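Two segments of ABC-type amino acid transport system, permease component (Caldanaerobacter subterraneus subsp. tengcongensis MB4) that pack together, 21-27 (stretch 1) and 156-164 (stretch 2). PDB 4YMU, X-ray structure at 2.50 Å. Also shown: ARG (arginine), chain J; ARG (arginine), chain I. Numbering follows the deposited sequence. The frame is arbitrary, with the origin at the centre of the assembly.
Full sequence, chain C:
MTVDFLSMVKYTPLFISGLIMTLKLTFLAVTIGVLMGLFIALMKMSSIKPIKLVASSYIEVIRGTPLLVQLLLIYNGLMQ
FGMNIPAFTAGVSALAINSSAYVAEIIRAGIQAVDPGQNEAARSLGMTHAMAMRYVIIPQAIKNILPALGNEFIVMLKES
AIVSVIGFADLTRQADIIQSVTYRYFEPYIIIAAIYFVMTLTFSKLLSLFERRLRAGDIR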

ATOM      1  N   MET C  21     -21.014  15.878 -28.477  1.00100.31           N
ATOM      2  CA  MET C  21     -19.771  16.492 -28.919  1.00 95.06           C
ATOM      3  C   MET C  21     -18.707  16.362 -27.825  1.00 92.22           C
ATOM      4  O   MET C  21     -17.530  16.152 -28.115  1.00 92.46           O
ATOM      5  N   THR C  22     -19.113  16.495 -26.567  1.00 92.41           N
ATOM      6  CA  THR C  22     -18.169  16.277 -25.478  1.00100.10           C
ATOM      7  C   THR C  22     -17.649  14.842 -25.549  1.00101.63           C
ATOM      8  O   THR C  22     -16.445  14.613 -25.451  1.00104.55           O
ATOM      9  N   LEU C  23     -18.560  13.895 -25.772  1.00105.50           N
ATOM     10  CA  LEU C  23     -18.216  12.478 -25.954  1.00105.18           C
ATOM     11  C   LEU C  23     -17.219  12.278 -27.095  1.00107.31           C
ATOM     12  O   LEU C  23     -16.157  11.678 -26.905  1.00111.75           O
ATOM     13  N   LYS C  24     -17.589  12.761 -28.278  1.00100.37           N
ATOM     14  CA  LYS C  24     -16.767  12.648 -29.485  1.00101.14           C
ATOM     15  C   LYS C  24     -15.352  13.199 -29.285  1.00 99.45           C
ATOM     16  O   LYS C  24     -14.362  12.558 -29.643  1.00 97.27           O
ATOM     17  N   LEU C  25     -15.275  14.387 -28.698  1.00 99.39           N
ATOM     18  CA  LEU C  25     -14.007  15.032 -28.382  1.00 99.42           C
ATOM     19  C   LEU C  25     -13.126  14.172 -27.458  1.00 92.98           C
ATOM     20  O   LEU C  25     -11.973  13.868 -27.784  1.00 91.55           O
ATOM     21  N   THR C  26     -13.686  13.789 -26.312  1.00 79.70           N
ATOM     22  CA  THR C  26     -12.931  13.124 -25.254  1.00 96.20           C
ATOM     23  C   THR C  26     -12.460  11.733 -25.666  1.00 97.33           C
ATOM     24  O   THR C  26     -11.306  11.374 -25.452  1.00 96.19           O
ATOM     25  N   PHE C  27     -13.366  10.963 -26.257  1.00 95.84           N
ATOM     26  CA  PHE C  27     -13.041   9.663 -26.817  1.00100.70           C
ATOM     27  C   PHE C  27     -11.840   9.717 -27.750  1.00103.24           C
ATOM     28  O   PHE C  27     -10.851   9.018 -27.550  1.00117.53           O
ATOM     29  N   MET C 156     -10.922  13.254 -18.159  1.00 88.05           N
ATOM     30  CA  MET C 156     -10.823  14.006 -19.390  1.00 88.29           C
ATOM     31  C   MET C 156     -12.163  14.554 -19.873  1.00 90.54           C
ATOM     32  O   MET C 156     -12.183  15.524 -20.611  1.00 77.63           O
ATOM     33  N   LEU C 157     -13.269  13.926 -19.473  1.00 96.53           N
ATOM     34  CA  LEU C 157     -14.605  14.438 -19.783  1.00 94.01           C
ATOM     35  C   LEU C 157     -14.743  15.816 -19.173  1.00 95.32           C
ATOM     36  O   LEU C 157     -15.115  16.779 -19.847  1.00103.41           O
ATOM     37  N   LYS C 158     -14.449  15.908 -17.888  1.00 86.41           N
ATOM     38  CA  LYS C 158     -14.463  17.195 -17.233  1.00 89.75           C
ATOM     39  C   LYS C 158     -13.449  18.116 -17.913  1.00 92.16           C
ATOM     40  O   LYS C 158     -13.751  19.273 -18.217  1.00 95.37           O
ATOM     41  N   GLU C 159     -12.267  17.587 -18.204  1.00 88.50           N
ATOM     42  CA  GLU C 159     -11.216  18.419 -18.770  1.00 88.46           C
ATOM     43  C   GLU C 159     -11.583  19.065 -20.116  1.00 91.63           C
ATOM     44  O   GLU C 159     -11.183  20.194 -20.383  1.00 84.00           O
ATOM     45  N   SER C 160     -12.342  18.339 -20.936  1.00 87.05           N
ATOM     46  CA  SER C 160     -12.643  18.728 -22.303  1.00 80.19           C
ATOM     47  C   SER C 160     -13.565  19.956 -22.365  1.00 90.21           C
ATOM     48  O   SER C 160     -13.615  20.644 -23.377  1.00 94.14           O
ATOM     49  N   ALA C 161     -14.266  20.253 -21.274  1.00 94.86           N
ATOM     50  CA  ALA C 161     -15.116  21.441 -21.206  1.00 89.09           C
ATOM     51  C   ALA C 161     -14.334  22.707 -21.556  1.00 93.47           C
ATOM     52  O   ALA C 161     -14.919  23.757 -21.823  1.00 96.68           O
ATOM     53  N   ILE C 162     -13.011  22.606 -21.555  1.00 88.88           N
ATOM     54  CA  ILE C 162     -12.171  23.768 -21.763  1.00 87.96           C
ATOM     55  C   ILE C 162     -12.058  24.173 -23.240  1.00 93.94           C
ATOM     56  O   ILE C 162     -11.576  25.260 -23.550  1.00 96.60           O
ATOM     57  N   VAL C 163     -12.515  23.321 -24.151  1.00 89.82           N
ATOM     58  CA  VAL C 163     -12.491  23.690 -25.556  1.00 98.23           C
ATOM     59  C   VAL C 163     -13.693  24.582 -25.872  1.00 96.78           C
ATOM     60  O   VAL C 163     -13.896  24.987 -27.019  1.00 84.94           O
ATOM     61  N   SER C 164     -14.501  24.865 -24.856  1.00 88.30           N
ATOM     62  CA  SER C 164     -15.617  25.762 -25.038  1.00 85.18           C
ATOM     63  C   SER C 164     -15.061  27.173 -25.251  1.00 98.53           C
ATOM     64  O   SER C 164     -15.543  27.907 -26.112  1.00100.06           O
TER

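Two helical segments from distant parts of one chain meet here at a steep angle, their N-to-C directions 113° apart and their axes 9.2 Å apart at closest approach. The contact is small, burying 328 Å² in all, and three residues account for most of it: Thr26, Leu157 and Leu25.

Thr26 covers the most surface. Its CA lies 5.9 Å from the CA of Leu157, the nearest pair of CA atoms across the two stretches, and its CA-to-CB bond points toward the other stretch. A compact side chain suits so narrow a gap. With chi1 at -44°, an m rotamer, OG1 turns back along its own helix and donates a hydrogen bond to Thr22 O at 2.7 Å, the carbonyl that also accepts from Thr26 N at 3.0 Å. The hydroxyl thus has a partner within its own turn, a common way for threonine to sit in a buried helix. The methyl group is used for packing: Thr26 CG2 lies 3.5 Å from Met156 C and 3.6 Å from Met156 CB, so it rests against backbone as well as side chain.

Leu157 approaches from the second helix. Its CA-to-CB bond points sideways, but the m, t rotamer brings the end of the side chain nearer to the first helix. Leu157 CD2 comes to 3.3 Å from Thr26 OG1 and 4.1 Å from Thr22 CG2, lying across the two threonines one helical turn apart. The branched end of leucine gives the reach that its sideways start lacks.

Ser160, one turn further along, also points toward the first stretch. Its chi1 of 71°, a p rotamer, lets Ser160 OG donate to Leu157 O at 2.8 Å, so this hydroxyl too is satisfied within its own stretch. Ser160 OG lies 3.6 Å from Thr22 CG2 and 3.3 Å from Thr26 OG1; the latter spacing alone does not establish a bond between the hydroxyls. The short side chain places polar and apolar atoms alike within van der Waals reach of the neighbouring helix.

Leu25 extends the contact toward the end of stretch 2. Pointing toward its partner, with chi1 at -148° and chi2 at -136°, both between the usual wells, it places CD1 3.6 Å from Ser160 CB and 3.6 Å from Val163 CG2. Val163, an m rotamer in the 3-10 segment, also points inward, and its methyl makes a purely apolar contact with the leucine.

Two residues of stretch 2 that take no part in the packing instead meet bound arginines. Lys158 points away, and its NZ makes a weak hydrogen bond of 3.2 Å to O of the chain J arginine. The end of Glu159 leads away from stretch 1, and its carboxylate receives two bound ligands: OE2 accepts from N of the chain J arginine at 2.7 Å and from N of the chain I arginine at 2.9 Å. Such ligand contacts accord with an amino acid permease.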

ATOM      1  CB  MET C  21     -20.002  17.957 -29.302  1.00 90.08           C
ATOM      2  CG  MET C  21     -19.278  18.405 -30.560  1.00 91.72           C
ATOM      3  SD  MET C  21     -19.975  17.742 -32.095  1.00137.19           S
ATOM      4  CE  MET C  21     -18.611  17.954 -33.236  1.00 83.50           C
ATOM      5  CB  THR C  22     -18.780  16.559 -24.101  1.00103.03           C
ATOM      6  OG1 THR C  22     -18.938  17.974 -23.924  1.00103.89           O
ATOM      7  CG2 THR C  22     -17.869  16.016 -22.998  1.00 98.50           C
ATOM      8  CB  LEU C  23     -19.476  11.659 -26.247  1.00 96.85           C
ATOM      9  CG  LEU C  23     -20.194  10.956 -25.097  1.00 93.39           C
ATOM     10  CD1 LEU C  23     -20.272  11.849 -23.880  1.00 99.41           C
ATOM     11  CD2 LEU C  23     -21.590  10.547 -25.533  1.00 90.16           C
ATOM     12  CB  LYS C  24     -17.461  13.380 -30.642  1.00 97.89           C
ATOM     13  CG  LYS C  24     -16.628  13.515 -31.907  1.00109.60           C
ATOM     14  CD  LYS C  24     -17.282  14.475 -32.904  1.00120.08           C
ATOM     15  CE  LYS C  24     -16.467  14.610 -34.195  1.00127.94           C
ATOM     16  NZ  LYS C  24     -16.991  15.662 -35.135  1.00130.94           N
ATOM     17  CB  LEU C  25     -14.278  16.384 -27.717  1.00 96.51           C
ATOM     18  CG  LEU C  25     -13.318  17.561 -27.927  1.00104.50           C
ATOM     19  CD1 LEU C  25     -13.073  18.257 -26.600  1.00103.16           C
ATOM     20  CD2 LEU C  25     -12.002  17.171 -28.590  1.00107.63           C
ATOM     21  CB  THR C  26     -13.764  13.013 -23.962  1.00108.12           C
ATOM     22  OG1 THR C  26     -14.431  14.256 -23.711  1.00113.98           O
ATOM     23  CG2 THR C  26     -12.876  12.683 -22.771  1.00109.79           C
ATOM     24  CB  PHE C  27     -14.229   9.152 -27.617  1.00112.54           C
ATOM     25  CG  PHE C  27     -14.678   7.787 -27.223  1.00129.05           C
ATOM     26  CD1 PHE C  27     -14.101   6.662 -27.796  1.00132.56           C
ATOM     27  CD2 PHE C  27     -15.683   7.623 -26.277  1.00135.18           C
ATOM     28  CE1 PHE C  27     -14.520   5.392 -27.432  1.00133.29           C
ATOM     29  CE2 PHE C  27     -16.110   6.360 -25.904  1.00133.22           C
ATOM     30  CZ  PHE C  27     -15.529   5.240 -26.485  1.00134.81           C
ATOM     31  CB  MET C 156     -10.173  13.152 -20.474  1.00 87.82           C
ATOM     32  CG  MET C 156      -8.678  13.006 -20.307  1.00 85.65           C
ATOM     33  SD  MET C 156      -7.808  14.577 -20.521  1.00124.80           S
ATOM     34  CE  MET C 156      -7.623  14.549 -22.300  1.00 75.97           C
ATOM     35  CB  LEU C 157     -15.696  13.526 -19.223  1.00 91.17           C
ATOM     36  CG  LEU C 157     -15.980  12.260 -20.033  1.00 99.32           C
ATOM     37  CD1 LEU C 157     -17.148  11.495 -19.437  1.00103.07           C
ATOM     38  CD2 LEU C 157     -16.258  12.604 -21.493  1.00 97.85           C
ATOM     39  CB  LYS C 158     -14.159  17.039 -15.742  1.00 77.64           C
ATOM     40  CG  LYS C 158     -15.214  16.245 -14.997  1.00 81.05           C
ATOM     41  CD  LYS C 158     -15.043  16.343 -13.481  1.00 87.72           C
ATOM     42  CE  LYS C 158     -13.762  15.650 -13.014  1.00 84.79           C
ATOM     43  NZ  LYS C 158     -13.432  15.985 -11.589  1.00 89.83           N
ATOM     44  CB  GLU C 159      -9.902  17.647 -18.878  1.00 75.24           C
ATOM     45  CG  GLU C 159      -9.240  17.369 -17.529  1.00 88.49           C
ATOM     46  CD  GLU C 159      -8.760  18.627 -16.819  1.00 90.81           C
ATOM     47  OE1 GLU C 159      -8.570  19.659 -17.485  1.00105.63           O
ATOM     48  OE2 GLU C 159      -8.555  18.592 -15.591  1.00 86.53           O
ATOM     49  CB  SER C 160     -13.291  17.566 -23.043  1.00 77.92           C
ATOM     50  OG  SER C 160     -14.606  17.364 -22.560  1.00 86.25           O
ATOM     51  CB  ALA C 161     -15.733  21.585 -19.830  1.00 76.72           C
ATOM     52  CB  ILE C 162     -10.786  23.555 -21.164  1.00 77.78           C
ATOM     53  CG1 ILE C 162     -10.222  24.886 -20.687  1.00 78.07           C
ATOM     54  CG2 ILE C 162      -9.843  22.832 -22.145  1.00 62.83           C
ATOM     55  CD1 ILE C 162      -8.785  24.777 -20.344  1.00 85.63           C
ATOM     56  CB  VAL C 163     -12.510  22.463 -26.476  1.00101.73           C
ATOM     57  CG1 VAL C 163     -11.387  21.518 -26.091  1.00107.53           C
ATOM     58  CG2 VAL C 163     -13.869  21.760 -26.399  1.00 97.93           C
ATOM     59  CB  SER C 164     -16.568  25.719 -23.843  1.00 81.21           C
ATOM     60  OG  SER C 164     -16.111  26.556 -22.795  1.00 83.85           O
TER
HETATM   61  N   ARG J 301      -9.843  20.433 -14.072  1.00 80.95           N
HETATM   62  CA  ARG J 301     -10.599  19.344 -13.460  1.00 89.03           C
HETATM   63  C   ARG J 301     -12.060  19.725 -13.262  1.00 95.61           C
HETATM   64  O   ARG J 301     -12.901  18.843 -13.042  1.00101.45           O
HETATM   65  CB  ARG J 301      -9.986  18.946 -12.109  1.00 89.22           C
HETATM   66  CG  ARG J 301     -10.169  19.975 -11.005  1.00 82.53           C
HETATM   67  CD  ARG J 301      -9.353  19.603  -9.795  1.00 86.05           C
HETATM   68  NE  ARG J 301      -9.663  20.435  -8.634  1.00 96.03           N
HETATM   69  CZ  ARG J 301      -8.961  20.425  -7.502  1.00100.78           C
HETATM   70  NH1 ARG J 301      -7.907  19.628  -7.386  1.00101.85           N
HETATM   71  NH2 ARG J 301      -9.312  21.206  -6.491  1.00 98.99           N
HETATM   72  OXT ARG J 301     -12.424  20.909 -13.295  1.00 88.86           O
HETATM   73  N   ARG I 301      -6.624  20.686 -15.221  1.00 88.03           N
HETATM   74  CA  ARG I 301      -5.279  20.291 -14.799  1.00 95.72           C
HETATM   75  C   ARG I 301      -4.202  20.884 -15.691  1.00102.06           C
HETATM   76  O   ARG I 301      -3.008  20.782 -15.381  1.00106.72           O
HETATM   77  CB  ARG I 301      -5.123  18.773 -14.805  1.00 81.86           C
HETATM   78  CG  ARG I 301      -5.096  18.144 -16.172  1.00 79.94           C
HETATM   79  CD  ARG I 301      -5.163  16.631 -16.037  1.00 85.36           C
HETATM   80  NE  ARG I 301      -4.928  15.945 -17.300  1.00 93.17           N
HETATM   81  CZ  ARG I 301      -5.132  14.649 -17.494  1.00 99.30           C
HETATM   82  NH1 ARG I 301      -4.889  14.110 -18.682  1.00 96.24           N
HETATM   83  NH2 ARG I 301      -5.590  13.894 -16.501  1.00104.76           N
HETATM   84  OXT ARG I 301      -4.507  21.446 -16.743  1.00 91.11           O